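Copper-containing nitrite reductase (Hyphomicrobium denitrificans 1NES1, PDB 6TFO) probably reduces nitrite to nitric oxide with electrons from cytochrome c, using bound copper ions in a homotrimer of three-domain subunits. Local coordinates at residues C[60-66]-C[132-138]. Numbering follows the deposited sequence.
Sequences LVVHEGE and QVVPGNR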
ATOM      1  N   LEU C  60      32.527   7.664  -1.904  1.00 50.77           N
ATOM      2  CA  LEU C  60      32.700   8.050  -0.483  1.00 47.67           C
ATOM      3  C   LEU C  60      33.981   8.882  -0.371  1.00 47.78           C
ATOM      4  O   LEU C  60      35.093   8.297  -0.418  1.00 47.50           O
ATOM      5  CB  LEU C  60      32.755   6.759   0.337  1.00 45.43           C
ATOM      6  CG  LEU C  60      31.593   5.796   0.119  1.00 44.19           C
ATOM      7  CD1 LEU C  60      31.638   4.658   1.121  1.00 42.64           C
ATOM      8  CD2 LEU C  60      30.240   6.493   0.193  1.00 47.23           C
ATOM      9  N   VAL C  61      33.837  10.209  -0.310  1.00 50.78           N
ATOM     10  CA  VAL C  61      35.007  11.139  -0.242  1.00 55.12           C
ATOM     11  C   VAL C  61      35.374  11.370   1.228  1.00 49.81           C
ATOM     12  O   VAL C  61      34.528  11.866   2.002  1.00 49.16           O
ATOM     13  CB  VAL C  61      34.757  12.466  -0.977  1.00 58.46           C
ATOM     14  CG1 VAL C  61      35.876  13.462  -0.705  1.00 56.90           C
ATOM     15  CG2 VAL C  61      34.576  12.252  -2.469  1.00 58.69           C
ATOM     16  N   VAL C  62      36.600  11.007   1.568  1.00 47.71           N
ATOM     17  CA  VAL C  62      37.176  11.117   2.937  1.00 54.87           C
ATOM     18  C   VAL C  62      38.560  11.752   2.810  1.00 56.93           C
ATOM     19  O   VAL C  62      39.180  11.612   1.748  1.00 51.17           O
ATOM     20  CB  VAL C  62      37.228   9.768   3.677  1.00 56.37           C
ATOM     21  CG1 VAL C  62      35.873   9.083   3.699  1.00 56.96           C
ATOM     22  CG2 VAL C  62      38.296   8.830   3.141  1.00 57.49           C
ATOM     23  N   HIS C  63      39.001  12.463   3.848  1.00 58.69           N
ATOM     24  CA  HIS C  63      40.316  13.149   3.889  1.00 54.60           C
ATOM     25  C   HIS C  63      41.304  12.269   4.667  1.00 58.25           C
ATOM     26  O   HIS C  63      40.880  11.588   5.623  1.00 62.32           O
ATOM     27  CB  HIS C  63      40.131  14.571   4.416  1.00 54.96           C
ATOM     28  CG  HIS C  63      39.435  15.479   3.455  1.00 55.77           C
ATOM     29  ND1 HIS C  63      40.114  16.378   2.658  1.00 58.87           N
ATOM     30  CD2 HIS C  63      38.126  15.627   3.154  1.00 56.41           C
ATOM     31  CE1 HIS C  63      39.251  17.043   1.912  1.00 60.52           C
ATOM     32  NE2 HIS C  63      38.025  16.607   2.205  1.00 58.44           N
ATOM     33  N   GLU C  64      42.557  12.235   4.215  1.00 59.87           N
ATOM     34  CA  GLU C  64      43.666  11.447   4.815  1.00 55.71           C
ATOM     35  C   GLU C  64      43.592  11.523   6.344  1.00 56.31           C
ATOM     36  O   GLU C  64      43.437  12.621   6.875  1.00 54.01           O
ATOM     37  CB  GLU C  64      45.013  11.977   4.316  1.00 53.60           C
ATOM     38  CG  GLU C  64      46.206  11.174   4.806  1.00 51.88           C
ATOM     39  CD  GLU C  64      47.450  11.318   3.956  1.00 58.60           C
ATOM     40  OE1 GLU C  64      47.666  12.448   3.436  1.00 55.79           O
ATOM     41  OE2 GLU C  64      48.163  10.300   3.767  1.00 61.45           O
ATOM     42  N   GLY C  65      43.680  10.383   7.017  1.00 58.79           N
ATOM     43  CA  GLY C  65      43.731  10.309   8.486  1.00 56.60           C
ATOM     44  C   GLY C  65      42.359  10.390   9.142  1.00 57.04           C
ATOM     45  O   GLY C  65      42.313  10.229  10.371  1.00 52.80           O
ATOM     46  N   GLU C  66      41.269  10.616   8.399  1.00 52.98           N
ATOM     47  CA  GLU C  66      39.920  10.596   9.020  1.00 50.24           C
ATOM     48  C   GLU C  66      39.571   9.150   9.393  1.00 47.57           C
ATOM     49  O   GLU C  66      40.105   8.201   8.773  1.00 46.40           O
ATOM     50  CB  GLU C  66      38.864  11.200   8.101  1.00 54.30           C
ATOM     51  CG  GLU C  66      38.928  12.717   7.994  1.00 55.09           C
ATOM     52  CD  GLU C  66      37.824  13.334   7.137  1.00 52.39           C
ATOM     53  OE1 GLU C  66      37.389  12.685   6.196  1.00 56.62           O
ATOM     54  OE2 GLU C  66      37.398  14.457   7.410  1.00 59.03           O
ATOM     55  N   GLN C 132      37.184   7.423  -2.054  1.00 60.12           N
ATOM     56  CA  GLN C 132      38.268   8.371  -2.427  1.00 62.05           C
ATOM     57  C   GLN C 132      38.810   9.039  -1.169  1.00 57.91           C
ATOM     58  O   GLN C 132      38.047   9.802  -0.532  1.00 56.59           O
ATOM     59  CB  GLN C 132      37.839   9.433  -3.433  1.00 60.88           C
ATOM     60  CG  GLN C 132      38.963   9.684  -4.425  1.00 66.70           C
ATOM     61  CD  GLN C 132      38.868  10.986  -5.167  1.00 69.14           C
ATOM     62  OE1 GLN C 132      37.850  11.682  -5.129  1.00 67.38           O
ATOM     63  NE2 GLN C 132      39.957  11.305  -5.850  1.00 70.30           N
ATOM     64  N   VAL C 133      40.077   8.748  -0.859  1.00 58.63           N
ATOM     65  CA  VAL C 133      40.864   9.355   0.252  1.00 55.54           C
ATOM     66  C   VAL C 133      41.754  10.458  -0.339  1.00 57.09           C
ATOM     67  O   VAL C 133      42.697  10.137  -1.088  1.00 49.53           O
ATOM     68  CB  VAL C 133      41.682   8.286   0.989  1.00 59.89           C
ATOM     69  CG1 VAL C 133      42.348   8.858   2.222  1.00 58.76           C
ATOM     70  CG2 VAL C 133      40.833   7.073   1.348  1.00 64.24           C
ATOM     71  N   VAL C 134      41.443  11.707   0.007  1.00 57.32           N
ATOM     72  CA  VAL C 134      42.011  12.955  -0.570  1.00 59.09           C
ATOM     73  C   VAL C 134      42.974  13.552   0.444  1.00 65.97           C
ATOM     74  O   VAL C 134      42.720  13.506   1.648  1.00 64.25           O
ATOM     75  CB  VAL C 134      40.866  13.922  -0.910  1.00 64.77           C
ATOM     76  CG1 VAL C 134      41.256  15.383  -0.771  1.00 72.07           C
ATOM     77  CG2 VAL C 134      40.307  13.628  -2.293  1.00 70.86           C
ATOM     78  N   PRO C 135      44.117  14.130   0.010  1.00 74.59           N
ATOM     79  CA  PRO C 135      45.054  14.741   0.948  1.00 71.33           C
ATOM     80  C   PRO C 135      44.436  16.014   1.546  1.00 66.16           C
ATOM     81  O   PRO C 135      43.497  16.558   0.970  1.00 67.68           O
ATOM     82  CB  PRO C 135      46.294  15.022   0.089  1.00 72.71           C
ATOM     83  CG  PRO C 135      45.734  15.214  -1.301  1.00 75.02           C
ATOM     84  CD  PRO C 135      44.580  14.229  -1.383  1.00 82.34           C
ATOM     85  N   GLY C 136      44.954  16.430   2.701  1.00 63.05           N
ATOM     86  CA  GLY C 136      44.587  17.701   3.342  1.00 64.54           C
ATOM     87  C   GLY C 136      43.311  17.594   4.154  1.00 66.74           C
ATOM     88  O   GLY C 136      42.611  16.578   4.041  1.00 69.64           O
ATOM     89  N   ASN C 137      43.026  18.638   4.929  1.00 74.32           N
ATOM     90  CA  ASN C 137      41.927  18.692   5.923  1.00 72.45           C
ATOM     91  C   ASN C 137      40.629  19.049   5.210  1.00 62.46           C
ATOM     92  O   ASN C 137      40.666  19.883   4.313  1.00 65.75           O
ATOM     93  CB  ASN C 137      42.203  19.711   7.029  1.00 77.18           C
ATOM     94  CG  ASN C 137      43.308  19.290   7.975  1.00 87.24           C
ATOM     95  OD1 ASN C 137      43.875  18.199   7.875  1.00 87.74           O
ATOM     96  ND2 ASN C 137      43.618  20.160   8.920  1.00 88.04           N
ATOM     97  N   ARG C 138      39.544  18.398   5.605  1.00 63.09           N
ATOM     98  CA  ARG C 138      38.158  18.694   5.167  1.00 69.29           C
ATOM     99  C   ARG C 138      37.859  20.175   5.438  1.00 69.73           C
ATOM    100  O   ARG C 138      38.060  20.587   6.567  1.00 67.70           O
ATOM    101  CB  ARG C 138      37.222  17.760   5.940  1.00 63.44           C
ATOM    102  CG  ARG C 138      35.741  17.953   5.662  1.00 64.27           C
ATOM    103  CD  ARG C 138      34.915  16.870   6.320  1.00 59.80           C
ATOM    104  NE  ARG C 138      35.367  15.533   5.951  1.00 58.89           N
ATOM    105  CZ  ARG C 138      34.864  14.784   4.966  1.00 58.14           C
ATOM    106  NH1 ARG C 138      33.895  15.234   4.195  1.00 63.25           N
ATOM    107  NH2 ARG C 138      35.342  13.585   4.734  1.00 60.59           N
TER
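The imidazole of His63 lies against the backbone of Arg138, whose CA sits 3.6 Å from the ring centroid, almost on the ring normal: a CH-pi contact over the face. At the ring edge, His63 ND1 donates a hydrogen bond to Gly136 O (2.9 Å), so one side chain holds the turning chain 135-138 by both face and rim. The arginine then runs back alongside 60-66 and meets Glu66 in a bidentate salt bridge, with NH2 to OE1 and NE to OE2 of Glu66 both 2.7 Å; Arg138 NH2 also reaches Val61 O weakly at 3.3 Å. Glu66 OE1 in turn accepts from His63 N (2.9 Å), across the type II turn from His63 to Glu66 that Gly65 allows with its positive phi. These polar links extend a parallel strand pair of the N-terminal cupredoxin domain, where 60-63 is the edge strand beside 128-134, the strand that follows the copper ligand Met127. The ladder alternates as parallel strands must: Gln132 N to Leu60 O and Val62 N to Gln132 O, each 2.8 Å, then Val134 N to Val62 O and Glu64 N to Val134 O, each 2.9 Å. Val62 and Val133 share the inward face, their CG2 atoms 3.6 Å apart, and there Val62 packs on Phe32 and Val68 from the opposing sheet of the sandwich.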